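Local coordinates for Alp7A (Bacillus subtilis, PDB 5EC0), which is an actin-like protein that binds ADP and probably forms the cytoskeletal filaments that segregate plasmids in Bacillus subtilis, at residues Asn17-Tyr22 and Ala106-Leu111; Gly113-Asn118 and Leu164-Thr169; Val120-Phe125 and Ile170-Ala175; Gln126-Ile131 and Tyr367-Leu372; Glu142-Met147 and Ala175-Glu180. One frame throughout, in Å; residues are numbered along the deposited sequence.

Interaction 1 (Asn17-Tyr22 and Ala106-Leu111); sequences NLIDGY and AYYQAL
With CG anti to the backbone N in both Tyr-108 (chi1 179°) and Tyr-22, the two tyrosine rings reach from opposing walls into the seam between helix 95-112 and a beta hairpin of the actin-like fold. The hairpin joins strands 14-19 and 22-33 through a type I' turn from Ile-19 to Tyr-22, and its corner residues Asp-20 and Gly-21 both have positive phi, which glycine adopts easily. Asp-20 turns its carboxylate to the backbone N atoms of Ser-4 and Arg-5. Ile-19 lies over one face of the Tyr-108 ring: CG2 stands 3.6 Å from the ring centroid and 11° off the normal, a CH-pi contact. The other branch of the isoleucine ends in CD1, which is 3.7 Å from Tyr-108 CB, so a single beta-branched residue covers the ring from its root to its centre. Tyr-22 approaches the rim instead, with CD2 in the ring plane and 3.8 Å from Tyr-108 CE1. The two ring planes are inclined at 52°. An alanine in place of Tyr-108 would probably leave Ile-19 CG2 and Tyr-22 CD2 facing a gap, and would take from the neighbouring water its hydroxyl partner. That water lies 2.8 Å from Tyr-108 OH and gives a weak bond to Ile-19 O. Further along the helix, Leu-111 CD2 touches Tyr-22 OH. A second water bridges the two segments, 3.0 Å from Tyr-22 OH and 2.7 Å from Tyr-107 OH.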
# COMPACT_ATOMS: atom_id res chain seq x y z
N ASN A 17 6.07 4.02 -0.93
CA ASN A 17 7.00 4.23 0.16
C ASN A 17 7.13 5.75 0.39
O ASN A 17 6.98 6.56 -0.53
CB ASN A 17 8.35 3.57 -0.20
CG ASN A 17 9.07 4.29 -1.32
OD1 ASN A 17 9.54 5.41 -1.14
ND2 ASN A 17 8.84 3.83 -2.52
N LEU A 18 7.45 6.14 1.61
CA LEU A 18 7.84 7.52 1.85
C LEU A 18 9.29 7.56 2.30
O LEU A 18 9.69 6.88 3.26
CB LEU A 18 6.95 8.17 2.91
CG LEU A 18 5.47 8.45 2.66
CD1 LEU A 18 4.73 8.63 4.00
CD2 LEU A 18 5.36 9.71 1.83
N ILE A 19 10.10 8.34 1.59
CA ILE A 19 11.51 8.46 1.93
C ILE A 19 11.78 9.90 2.28
O ILE A 19 11.70 10.77 1.42
CB ILE A 19 12.41 8.02 0.77
CG1 ILE A 19 12.05 6.59 0.35
CG2 ILE A 19 13.85 8.11 1.17
CD1 ILE A 19 12.71 6.13 -0.93
N ASP A 20 12.13 10.12 3.55
CA ASP A 20 12.21 11.46 4.16
C ASP A 20 11.05 12.35 3.71
O ASP A 20 11.27 13.49 3.32
CB ASP A 20 13.55 12.12 3.85
CG ASP A 20 14.71 11.48 4.61
OD1 ASP A 20 14.47 10.88 5.68
OD2 ASP A 20 15.87 11.58 4.14
N GLY A 21 9.84 11.80 3.76
CA GLY A 21 8.64 12.56 3.41
C GLY A 21 8.36 12.63 1.92
O GLY A 21 7.37 13.22 1.49
N TYR A 22 9.23 12.03 1.12
CA TYR A 22 9.01 12.02 -0.32
C TYR A 22 8.28 10.75 -0.76
O TYR A 22 8.75 9.62 -0.53
CB TYR A 22 10.34 12.16 -1.06
CG TYR A 22 10.21 12.19 -2.57
CD1 TYR A 22 9.80 13.35 -3.23
CD2 TYR A 22 10.48 11.07 -3.33
CE1 TYR A 22 9.68 13.37 -4.62
CE2 TYR A 22 10.37 11.09 -4.71
CZ TYR A 22 9.97 12.24 -5.35
OH TYR A 22 9.86 12.24 -6.72
N ALA A 106 17.52 2.49 -4.81
CA ALA A 106 18.49 2.87 -5.83
C ALA A 106 17.90 3.96 -6.73
O ALA A 106 18.60 4.88 -7.16
CB ALA A 106 18.91 1.67 -6.65
N TYR A 107 16.60 3.85 -6.99
CA TYR A 107 15.90 4.87 -7.77
C TYR A 107 15.93 6.22 -7.06
O TYR A 107 16.22 7.26 -7.67
CB TYR A 107 14.46 4.45 -8.02
CG TYR A 107 13.65 5.60 -8.56
CD1 TYR A 107 13.93 6.16 -9.81
CD2 TYR A 107 12.62 6.16 -7.81
CE1 TYR A 107 13.20 7.22 -10.30
CE2 TYR A 107 11.88 7.22 -8.30
CZ TYR A 107 12.18 7.74 -9.55
OH TYR A 107 11.45 8.79 -10.03
N TYR A 108 15.61 6.21 -5.77
CA TYR A 108 15.60 7.45 -5.00
C TYR A 108 17.00 8.05 -4.96
O TYR A 108 17.16 9.27 -5.04
CB TYR A 108 15.08 7.21 -3.59
CG TYR A 108 15.06 8.45 -2.73
CD1 TYR A 108 13.96 9.31 -2.75
CD2 TYR A 108 16.12 8.75 -1.89
CE1 TYR A 108 13.93 10.45 -1.96
CE2 TYR A 108 16.11 9.90 -1.10
CZ TYR A 108 15.01 10.74 -1.13
OH TYR A 108 14.98 11.87 -0.34
N GLN A 109 18.01 7.19 -4.84
CA GLN A 109 19.40 7.66 -4.82
C GLN A 109 19.76 8.34 -6.14
O GLN A 109 20.41 9.38 -6.14
CB GLN A 109 20.37 6.52 -4.54
CG GLN A 109 21.75 6.98 -4.12
CD GLN A 109 22.64 7.47 -5.28
OE1 GLN A 109 22.66 6.89 -6.37
NE2 GLN A 109 23.38 8.55 -5.03
N ALA A 110 19.34 7.73 -7.25
CA ALA A 110 19.64 8.28 -8.57
C ALA A 110 18.89 9.59 -8.80
O ALA A 110 19.43 10.51 -9.39
CB ALA A 110 19.27 7.28 -9.66
N LEU A 111 17.65 9.66 -8.31
CA LEU A 111 16.83 10.85 -8.47
C LEU A 111 17.35 12.02 -7.65
O LEU A 111 17.52 13.11 -8.18
CB LEU A 111 15.37 10.55 -8.07
CG LEU A 111 14.32 11.63 -8.35
CD1 LEU A 111 14.18 11.89 -9.85
CD2 LEU A 111 12.97 11.26 -7.74
O HOH W 1 12.90 13.60 0.19
O HOH W 2 9.58 9.79 -8.40

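Interaction 2 (Gly113-Asn118 and Leu164-Thr169); sequences GKREDN and LEKELT
Lys-166, Arg-115 and Asn-118 carry a largely polar contact between a helix-to-strand connection and the start of strand 166-179, at the surface of the actin-like fold. The connection leaves helix 95-112, makes a type I turn from Lys-114 to Asp-117, and leads into strand 119-129. Among the charged groups, Lys-166 sends its ammonium into this turn: NZ donates to Asp-117 O at 2.8 Å and to Arg-115 O at 2.9 Å, in both cases from above the carbonyl plane. Gln-109 OE1 on the helix is a further acceptor, so a long, flexible lysine ties helix, turn and strand together. From a CG between the backbone N and the carbonyl carbon (chi1 63°), the Lys-166 chain passes Asn-118 OD1 at CD, 3.6 Å away. Arg-115 reaches the other way, gripping Glu-165 O end-on with NH1 and NH2. The oxygen lies close to the guanidinium plane; NH2 meets it on a lone pair, NH1 from above the carbonyl plane. Leu-164 CA lies over one guanidinium face, 3.5 Å above the plane and toward its rim. Arg-115 NH1 and Lys-166 NZ are 4.5 Å apart, like charges that would probably repel, an effect the bound carbonyl oxygens may ease. Backbone pairing begins where the two chains converge: Thr-169 N donates to Asn-118 O at 2.9 Å, and Leu-168 CA makes a CA-H...O contact of 3.4 Å with Asn-118 O.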
# COMPACT_ATOMS: atom_id res chain seq x y z
N GLY A 113 20.21 12.06 -5.41
CA GLY A 113 21.59 12.06 -4.96
C GLY A 113 22.65 12.27 -6.03
O GLY A 113 22.34 12.59 -7.17
N LYS A 114 23.91 12.09 -5.66
CA LYS A 114 25.02 12.36 -6.56
C LYS A 114 25.42 11.10 -7.31
O LYS A 114 25.48 10.01 -6.74
CB LYS A 114 26.21 12.91 -5.78
CG LYS A 114 25.82 13.99 -4.77
CD LYS A 114 26.88 14.18 -3.69
CE LYS A 114 28.03 15.06 -4.18
NZ LYS A 114 29.30 14.85 -3.42
N ARG A 115 25.69 11.27 -8.60
CA ARG A 115 26.09 10.19 -9.49
C ARG A 115 27.19 9.28 -8.93
O ARG A 115 27.12 8.06 -9.07
CB ARG A 115 26.54 10.79 -10.83
CG ARG A 115 26.98 9.76 -11.86
CD ARG A 115 25.80 8.89 -12.33
NE ARG A 115 26.24 7.87 -13.29
CZ ARG A 115 26.17 6.56 -13.08
NH1 ARG A 115 25.66 6.09 -11.95
NH2 ARG A 115 26.60 5.72 -14.01
N GLU A 116 28.21 9.88 -8.31
CA GLU A 116 29.36 9.14 -7.81
C GLU A 116 29.22 8.64 -6.36
O GLU A 116 30.12 7.98 -5.84
CB GLU A 116 30.63 9.99 -7.93
CG GLU A 116 30.66 11.21 -7.02
CD GLU A 116 29.83 12.38 -7.56
OE1 GLU A 116 29.35 12.29 -8.71
OE2 GLU A 116 29.66 13.38 -6.83
N ASP A 117 28.11 8.96 -5.71
CA ASP A 117 27.85 8.44 -4.36
C ASP A 117 27.31 7.01 -4.45
O ASP A 117 26.21 6.80 -4.95
CB ASP A 117 26.85 9.35 -3.62
CG ASP A 117 26.66 8.97 -2.17
OD1 ASP A 117 27.38 8.07 -1.68
OD2 ASP A 117 25.79 9.58 -1.51
N ASN A 118 28.07 6.03 -3.97
CA ASN A 118 27.65 4.63 -4.10
C ASN A 118 27.13 4.01 -2.80
O ASN A 118 27.05 2.78 -2.69
CB ASN A 118 28.81 3.78 -4.63
CG ASN A 118 29.24 4.20 -6.03
OD1 ASN A 118 28.40 4.45 -6.89
ND2 ASN A 118 30.54 4.27 -6.25
N LEU A 164 23.08 4.85 -15.85
CA LEU A 164 22.93 5.00 -14.40
C LEU A 164 23.48 3.79 -13.63
O LEU A 164 23.08 3.53 -12.50
CB LEU A 164 21.46 5.21 -14.03
CG LEU A 164 20.84 6.52 -14.51
CD1 LEU A 164 19.32 6.47 -14.38
CD2 LEU A 164 21.41 7.71 -13.75
N GLU A 165 24.37 3.05 -14.28
CA GLU A 165 25.00 1.87 -13.67
C GLU A 165 25.80 2.20 -12.42
O GLU A 165 26.49 3.22 -12.36
CB GLU A 165 25.91 1.18 -14.68
CG GLU A 165 25.25 0.84 -16.00
CD GLU A 165 25.59 1.84 -17.08
OE1 GLU A 165 25.55 3.05 -16.81
OE2 GLU A 165 25.90 1.40 -18.21
N LYS A 166 25.71 1.31 -11.44
CA LYS A 166 26.55 1.34 -10.24
C LYS A 166 26.16 0.18 -9.35
O LYS A 166 25.06 -0.36 -9.49
CB LYS A 166 26.41 2.66 -9.46
CG LYS A 166 25.01 2.91 -8.90
CD LYS A 166 25.00 4.04 -7.87
CE LYS A 166 25.26 5.40 -8.51
NZ LYS A 166 25.27 6.50 -7.52
N GLU A 167 27.05 -0.21 -8.45
CA GLU A 167 26.66 -1.05 -7.32
C GLU A 167 26.49 -0.19 -6.06
O GLU A 167 27.43 0.46 -5.59
CB GLU A 167 27.69 -2.16 -7.07
CG GLU A 167 27.17 -3.21 -6.11
CD GLU A 167 28.13 -4.38 -5.95
OE1 GLU A 167 29.36 -4.16 -6.04
OE2 GLU A 167 27.64 -5.52 -5.74
N LEU A 168 25.29 -0.20 -5.52
CA LEU A 168 24.97 0.63 -4.38
C LEU A 168 25.00 -0.22 -3.12
O LEU A 168 24.35 -1.28 -3.06
CB LEU A 168 23.59 1.27 -4.58
CG LEU A 168 23.10 2.47 -3.78
CD1 LEU A 168 23.82 3.73 -4.22
CD2 LEU A 168 21.60 2.62 -3.99
N THR A 169 25.78 0.21 -2.13
CA THR A 169 25.68 -0.41 -0.80
C THR A 169 24.63 0.34 0.02
O THR A 169 24.68 1.56 0.14
CB THR A 169 27.02 -0.41 -0.06
OG1 THR A 169 27.99 -1.09 -0.86
CG2 THR A 169 26.92 -1.12 1.27

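Interaction 3 (Val120-Phe125 and Ile170-Ala175); sequences VTIEYF and IKVEDA
The Tyr-124 ring meets Asp-174 at its edge: OD2 lies in the ring plane, 3.7 Å from CD1, while the carboxylate is turned 61° from the ring; CG is anti to the backbone N in both residues, starting them the same way. The Phe-125 ring leads away into an aromatic cluster, stacked with Phe-151 and meeting Phe-101. Its CB stays behind, 3.7 Å from Val-172 CG1. The side chains of Glu-123 and Glu-173 lie side by side, their carboxylate planes 18° apart. Their charges would probably repel, but Glu-123 has Lys-380 as a salt-bridge partner. On the buried face Ile-122 CD1 touches both Ile-170 CG2, at 3.9 Å, and Val-172 CG2, at 4.0 Å; Ile-170 and Val-172 pack on helix 95-112 and Ile-122 on strand 2-10, places that suit branched aliphatics. Backbone bonds set the register: Lys-171 N to Val-120 O (2.7 Å), Ile-122 N to Lys-171 O (2.8 Å) and Phe-125 N to Asp-174 O. Glu-123 and Glu-173 both depart from extended backbone angles, so the chains bend together. The result is a kinked parallel pair, strands 119-129 and 166-179, in the mixed sheet of an actin-like nucleotide-binding fold.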
# COMPACT_ATOMS: atom_id res chain seq x y z
N VAL A 120 24.22 4.30 0.57
CA VAL A 120 23.05 4.85 1.24
C VAL A 120 22.94 4.29 2.64
O VAL A 120 22.91 3.06 2.82
CB VAL A 120 21.74 4.56 0.46
CG1 VAL A 120 20.51 4.97 1.29
CG2 VAL A 120 21.74 5.26 -0.88
N THR A 121 22.88 5.17 3.64
CA THR A 121 22.51 4.80 5.00
C THR A 121 21.06 5.20 5.32
O THR A 121 20.62 6.31 5.03
CB THR A 121 23.46 5.44 6.04
OG1 THR A 121 23.63 6.83 5.75
CG2 THR A 121 24.81 4.77 6.03
N ILE A 122 20.31 4.27 5.91
CA ILE A 122 18.94 4.51 6.35
C ILE A 122 18.86 4.34 7.87
O ILE A 122 19.12 3.25 8.40
CB ILE A 122 17.94 3.54 5.68
CG1 ILE A 122 17.95 3.72 4.16
CG2 ILE A 122 16.53 3.74 6.23
CD1 ILE A 122 17.37 2.54 3.42
N GLU A 123 18.53 5.42 8.58
CA GLU A 123 18.53 5.38 10.05
C GLU A 123 17.39 4.51 10.56
O GLU A 123 17.58 3.71 11.47
CB GLU A 123 18.41 6.78 10.63
CG GLU A 123 19.57 7.68 10.27
CD GLU A 123 19.52 9.02 10.98
OE1 GLU A 123 18.91 9.10 12.07
OE2 GLU A 123 20.09 9.99 10.45
N TYR A 124 16.22 4.65 9.94
CA TYR A 124 15.02 3.99 10.41
C TYR A 124 14.16 3.52 9.24
O TYR A 124 13.57 4.33 8.53
CB TYR A 124 14.23 4.94 11.32
CG TYR A 124 13.15 4.25 12.13
CD1 TYR A 124 13.49 3.30 13.10
CD2 TYR A 124 11.80 4.55 11.94
CE1 TYR A 124 12.51 2.67 13.86
CE2 TYR A 124 10.81 3.91 12.69
CZ TYR A 124 11.17 2.97 13.65
OH TYR A 124 10.21 2.35 14.40
N PHE A 125 14.13 2.21 9.03
CA PHE A 125 13.30 1.58 8.00
C PHE A 125 12.07 1.01 8.68
O PHE A 125 12.17 0.39 9.75
CB PHE A 125 14.07 0.47 7.26
CG PHE A 125 13.23 -0.30 6.25
CD1 PHE A 125 12.50 -1.41 6.62
CD2 PHE A 125 13.21 0.09 4.90
CE1 PHE A 125 11.74 -2.12 5.69
CE2 PHE A 125 12.46 -0.61 3.97
CZ PHE A 125 11.73 -1.70 4.36
N ILE A 170 23.67 -0.41 0.57
CA ILE A 170 22.59 0.15 1.37
C ILE A 170 22.65 -0.40 2.80
O ILE A 170 22.52 -1.61 3.01
CB ILE A 170 21.19 -0.16 0.74
CG1 ILE A 170 21.08 0.47 -0.64
CG2 ILE A 170 20.06 0.31 1.63
CD1 ILE A 170 20.00 -0.17 -1.52
N LYS A 171 22.83 0.50 3.77
CA LYS A 171 22.95 0.12 5.18
C LYS A 171 21.76 0.59 5.99
O LYS A 171 21.53 1.79 6.16
CB LYS A 171 24.23 0.68 5.79
CG LYS A 171 25.50 -0.01 5.27
CD LYS A 171 26.74 0.80 5.59
CE LYS A 171 28.00 0.05 5.20
NZ LYS A 171 29.20 0.92 5.29
N VAL A 172 21.00 -0.38 6.49
CA VAL A 172 19.82 -0.07 7.30
C VAL A 172 20.18 -0.23 8.76
O VAL A 172 20.42 -1.35 9.23
CB VAL A 172 18.64 -0.99 6.94
CG1 VAL A 172 17.48 -0.79 7.93
CG2 VAL A 172 18.21 -0.73 5.48
N GLU A 173 20.24 0.90 9.47
CA GLU A 173 20.71 0.93 10.85
C GLU A 173 19.70 0.32 11.82
O GLU A 173 20.07 -0.44 12.71
CB GLU A 173 21.02 2.37 11.27
CG GLU A 173 22.01 3.09 10.34
CD GLU A 173 22.46 4.44 10.89
OE1 GLU A 173 21.88 4.90 11.91
OE2 GLU A 173 23.39 5.03 10.32
N ASP A 174 18.44 0.68 11.65
CA ASP A 174 17.37 0.20 12.52
C ASP A 174 16.13 -0.09 11.69
O ASP A 174 15.82 0.65 10.76
CB ASP A 174 17.08 1.23 13.60
CG ASP A 174 16.25 0.67 14.73
OD1 ASP A 174 16.21 -0.57 14.86
OD2 ASP A 174 15.66 1.48 15.48
N ALA A 175 15.40 -1.14 12.04
CA ALA A 175 14.22 -1.52 11.27
C ALA A 175 13.08 -2.02 12.17
O ALA A 175 13.32 -2.58 13.22
CB ALA A 175 14.59 -2.59 10.24

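Interaction 4 (Gln126-Ile131 and Tyr367-Leu372); sequences QTMLPI and YGLEVL
Gln-126 NE2 lies 2.9 Å from Leu-369 O, a weak hydrogen bond because the N-H...O angle is only 125°. The amide is held from other sides too, as NE2 also bonds to Asn-7 OD1 and OE1 accepts from Arg-178 NE. A buried glutamine suits this spot because one flat amide can donate and accept at once. CG anti to the backbone N (chi1 -152°) and an extended chain beyond it carry the amide to the helix, where OE1 lies 3.7 Å from Leu-372 CB. Leu-369 is the main apolar partner. Its CD2 lies 3.8 Å from Thr-127 O and 4.0 Å from Gln-126 CD. Its CD1 meets Met-128 CE and Thr-127 CA, both at 3.8 Å; the unbranched thioether lays SD and CE against the leucine. Thr-127 points its own side chain the other way, with OG1 bonded to Val-8 O. The side chain of Met-128 is about 7 Å from the bound magnesium ion, so the packing lies near the nucleotide site without touching it. Helix 364-386 thus runs across strand 119-129, their local axes 9.0 Å apart, with strand 2-10 and Arg-178 of strand 166-179 also touching Leu-369.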
# COMPACT_ATOMS: atom_id res chain seq x y z
N GLN A 126 10.92 1.19 8.05
CA GLN A 126 9.70 0.69 8.62
C GLN A 126 8.80 0.15 7.51
O GLN A 126 8.63 0.77 6.45
CB GLN A 126 9.01 1.80 9.42
CG GLN A 126 8.16 1.32 10.55
CD GLN A 126 7.56 2.46 11.36
OE1 GLN A 126 7.19 2.26 12.51
NE2 GLN A 126 7.43 3.65 10.75
N THR A 127 8.26 -1.04 7.75
CA THR A 127 7.25 -1.59 6.88
C THR A 127 6.18 -2.26 7.76
O THR A 127 6.03 -1.90 8.95
CB THR A 127 7.86 -2.57 5.82
OG1 THR A 127 6.85 -2.98 4.90
CG2 THR A 127 8.52 -3.82 6.47
N MET A 128 5.42 -3.19 7.20
CA MET A 128 4.33 -3.81 7.96
C MET A 128 3.94 -5.13 7.30
O MET A 128 4.40 -5.43 6.20
CB MET A 128 3.12 -2.86 8.06
CG MET A 128 2.87 -2.08 6.78
SD MET A 128 1.63 -0.76 6.87
CE MET A 128 1.91 0.01 5.29
N LEU A 129 3.12 -5.93 7.99
CA LEU A 129 2.63 -7.20 7.44
C LEU A 129 1.10 -7.25 7.40
O LEU A 129 0.44 -6.75 8.31
CB LEU A 129 3.15 -8.38 8.27
CG LEU A 129 4.61 -8.77 8.09
CD1 LEU A 129 4.90 -9.99 8.94
CD2 LEU A 129 4.89 -9.04 6.62
N PRO A 130 0.55 -7.88 6.36
CA PRO A 130 -0.91 -8.05 6.25
C PRO A 130 -1.48 -9.01 7.30
O PRO A 130 -0.81 -9.96 7.71
CB PRO A 130 -1.11 -8.62 4.83
CG PRO A 130 0.20 -9.33 4.51
CD PRO A 130 1.28 -8.54 5.26
N ILE A 131 -2.71 -8.75 7.73
CA ILE A 131 -3.34 -9.55 8.77
C ILE A 131 -3.52 -11.00 8.34
O ILE A 131 -3.39 -11.92 9.17
CB ILE A 131 -4.69 -8.92 9.20
CG1 ILE A 131 -4.42 -7.59 9.90
CG2 ILE A 131 -5.49 -9.84 10.14
CD1 ILE A 131 -5.65 -6.76 10.14
N TYR A 367 0.77 6.33 5.85
CA TYR A 367 0.74 7.54 6.64
C TYR A 367 0.83 7.23 8.13
O TYR A 367 1.43 7.98 8.89
CB TYR A 367 -0.54 8.33 6.34
CG TYR A 367 -0.43 9.20 5.10
CD1 TYR A 367 0.68 9.11 4.28
CD2 TYR A 367 -1.42 10.12 4.78
CE1 TYR A 367 0.80 9.91 3.15
CE2 TYR A 367 -1.31 10.94 3.67
CZ TYR A 367 -0.20 10.82 2.86
OH TYR A 367 -0.08 11.62 1.75
N GLY A 368 0.25 6.10 8.51
CA GLY A 368 0.35 5.61 9.87
C GLY A 368 1.79 5.26 10.20
O GLY A 368 2.28 5.57 11.27
N LEU A 369 2.47 4.62 9.25
CA LEU A 369 3.90 4.38 9.43
C LEU A 369 4.64 5.71 9.55
O LEU A 369 5.52 5.86 10.39
CB LEU A 369 4.49 3.58 8.27
CG LEU A 369 4.11 2.10 8.13
CD1 LEU A 369 4.94 1.41 7.03
CD2 LEU A 369 4.23 1.36 9.49
N GLU A 370 4.29 6.67 8.70
CA GLU A 370 5.00 7.94 8.71
C GLU A 370 4.91 8.61 10.10
O GLU A 370 5.91 9.06 10.66
CB GLU A 370 4.45 8.86 7.61
CG GLU A 370 5.13 10.24 7.53
CD GLU A 370 6.60 10.18 7.11
OE1 GLU A 370 7.03 9.17 6.52
OE2 GLU A 370 7.34 11.16 7.38
N VAL A 371 3.70 8.65 10.66
CA VAL A 371 3.48 9.18 12.00
C VAL A 371 4.35 8.45 13.03
O VAL A 371 4.97 9.08 13.89
CB VAL A 371 1.98 9.04 12.42
CG1 VAL A 371 1.80 9.16 13.96
CG2 VAL A 371 1.11 10.05 11.70
N LEU A 372 4.39 7.12 12.96
CA LEU A 372 5.20 6.38 13.92
C LEU A 372 6.69 6.69 13.74
O LEU A 372 7.43 6.74 14.71
CB LEU A 372 4.95 4.88 13.80
CG LEU A 372 3.59 4.46 14.39
CD1 LEU A 372 3.40 2.95 14.35
CD2 LEU A 372 3.43 5.01 15.84

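Interaction 5 (Glu142-Met147 and Ala175-Glu180); sequences EMQKRM and AACRIE
Gln-144 meets strand 166-179 first through CB, which is 3.5 Å from Cys-177 O and 4.0 Å from Cys-177 CB. CG is placed beside the backbone N (chi1 -58°) and still passes near that carbonyl oxygen. CD lies 3.9 Å from Ile-179 CG1. At the tip the amide divides its work: OE1 rests against Ile-179 CG1 at 3.8 Å, and NE2 donates to Cys-177 O at 2.8 Å. This bond is fairly straight, with an N-H...O angle of 161° and the oxygen close to the amide plane, though NE2 is tilted from the carbonyl plane. An alanine in place of Gln-144 would probably leave Cys-177 O without this donor and Ile-179 less covered, although CB would still touch Cys-177. The small cysteine lets helix and strand come close: its CB is 3.1 Å from Gln-144 O. Its SG, anti to the backbone N, packs 3.6 Å from Met-147 CG; Met-147 then bends at chi2 and takes its end elsewhere. Ala-176 and Arg-178 bond through their backbones to strand 119-129, whereas the Cys-177 carbonyl meets the helix. A glutamine long enough to donate to a strand carbonyl therefore joins helix 140-149 to strand 166-179, a helix-on-sheet packing of the actin-like nucleotide-binding fold.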
# COMPACT_ATOMS: atom_id res chain seq x y z
N GLU A 142 6.71 -12.18 16.51
CA GLU A 142 7.86 -12.92 15.99
C GLU A 142 7.92 -12.86 14.47
O GLU A 142 9.01 -12.76 13.89
CB GLU A 142 7.83 -14.37 16.47
CG GLU A 142 7.87 -14.49 17.98
CD GLU A 142 9.03 -13.72 18.56
OE1 GLU A 142 10.19 -13.98 18.16
OE2 GLU A 142 8.79 -12.82 19.40
N MET A 143 6.77 -12.93 13.81
CA MET A 143 6.74 -12.76 12.35
C MET A 143 7.16 -11.34 12.00
O MET A 143 7.94 -11.12 11.06
CB MET A 143 5.36 -13.08 11.77
CG MET A 143 5.40 -13.31 10.24
SD MET A 143 3.83 -13.78 9.45
CE MET A 143 3.52 -15.40 10.17
N GLN A 144 6.66 -10.36 12.75
CA GLN A 144 7.02 -8.96 12.48
C GLN A 144 8.53 -8.74 12.69
O GLN A 144 9.16 -8.00 11.93
CB GLN A 144 6.23 -7.99 13.38
CG GLN A 144 4.70 -8.07 13.28
CD GLN A 144 3.99 -7.27 14.38
OE1 GLN A 144 3.23 -7.84 15.17
NE2 GLN A 144 4.23 -5.96 14.44
N LYS A 145 9.11 -9.38 13.71
CA LYS A 145 10.56 -9.33 13.93
C LYS A 145 11.36 -9.94 12.76
O LYS A 145 12.37 -9.38 12.35
CB LYS A 145 10.93 -10.04 15.25
CG LYS A 145 10.74 -9.18 16.50
CD LYS A 145 11.46 -9.79 17.70
CE LYS A 145 10.50 -10.11 18.84
NZ LYS A 145 11.19 -10.80 19.98
N ARG A 146 10.93 -11.09 12.25
CA ARG A 146 11.61 -11.68 11.11
C ARG A 146 11.47 -10.78 9.88
O ARG A 146 12.42 -10.64 9.09
CB ARG A 146 11.08 -13.10 10.82
CG ARG A 146 11.47 -14.14 11.88
CD ARG A 146 11.16 -15.58 11.46
NE ARG A 146 9.72 -15.88 11.54
CZ ARG A 146 9.10 -16.32 12.63
NH1 ARG A 146 9.78 -16.52 13.76
NH2 ARG A 146 7.80 -16.54 12.59
N MET A 147 10.32 -10.15 9.71
CA MET A 147 10.14 -9.26 8.55
C MET A 147 11.12 -8.10 8.63
O MET A 147 11.81 -7.79 7.65
CB MET A 147 8.71 -8.73 8.47
CG MET A 147 8.45 -7.85 7.24
SD MET A 147 8.78 -8.71 5.67
CE MET A 147 8.00 -7.56 4.52
N ALA A 175 15.40 -1.14 12.04
CA ALA A 175 14.22 -1.52 11.27
C ALA A 175 13.08 -2.02 12.17
O ALA A 175 13.32 -2.58 13.22
CB ALA A 175 14.59 -2.59 10.24
N ALA A 176 11.84 -1.77 11.76
CA ALA A 176 10.68 -2.27 12.50
C ALA A 176 9.54 -2.64 11.54
O ALA A 176 9.45 -2.14 10.42
CB ALA A 176 10.21 -1.24 13.53
N CYS A 177 8.69 -3.55 11.99
CA CYS A 177 7.56 -4.02 11.18
C CYS A 177 6.27 -3.92 11.99
O CYS A 177 6.18 -4.51 13.07
CB CYS A 177 7.79 -5.44 10.71
SG CYS A 177 6.46 -6.04 9.68
N ARG A 178 5.29 -3.16 11.49
CA ARG A 178 4.02 -2.95 12.16
C ARG A 178 2.94 -3.87 11.57
O ARG A 178 3.24 -4.74 10.77
CB ARG A 178 3.58 -1.49 12.04
CG ARG A 178 4.64 -0.48 12.44
CD ARG A 178 5.20 -0.70 13.86
NE ARG A 178 6.22 0.31 14.10
CZ ARG A 178 6.65 0.71 15.29
NH1 ARG A 178 6.16 0.17 16.40
NH2 ARG A 178 7.58 1.65 15.37
N ILE A 179 1.69 -3.67 11.98
CA ILE A 179 0.58 -4.47 11.48
C ILE A 179 -0.26 -3.63 10.53
O ILE A 179 -0.83 -2.61 10.96
CB ILE A 179 -0.34 -5.00 12.62
CG1 ILE A 179 0.47 -5.76 13.66
CG2 ILE A 179 -1.46 -5.89 12.06
CD1 ILE A 179 -0.24 -5.91 15.00
N GLU A 180 -0.34 -4.05 9.27
CA GLU A 180 -1.23 -3.42 8.29
C GLU A 180 -2.65 -3.27 8.83
O GLU A 180 -3.11 -4.09 9.63
CB GLU A 180 -1.29 -4.22 6.98
CG GLU A 180 -0.32 -3.77 5.93
CD GLU A 180 -0.44 -4.57 4.63
OE1 GLU A 180 -1.56 -4.71 4.10
OE2 GLU A 180 0.60 -5.07 4.16

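Interaction 4 is the buried contact of the set, interactions 3 and 5 are partly buried, and interactions 1 and 2 lie at the surface. Strand 166-179 runs through interactions 2, 3 and 5, and strand 119-129 through 3 and 4; helix 95-112 serves interaction 1 and leads into the loop of interaction 2, where Gln-109 bonds to both sides. Their chemistry follows their place: aromatic packing with waters in 1, charged side chains on backbone carbonyls in 2, parallel strand pairing in 3. Interactions 4 and 5 each set a glutamine amide against a backbone carbonyl, by a weak, bent bond in 4 and a straighter one in 5, and Arg-178 links them by bonding to Gln-126.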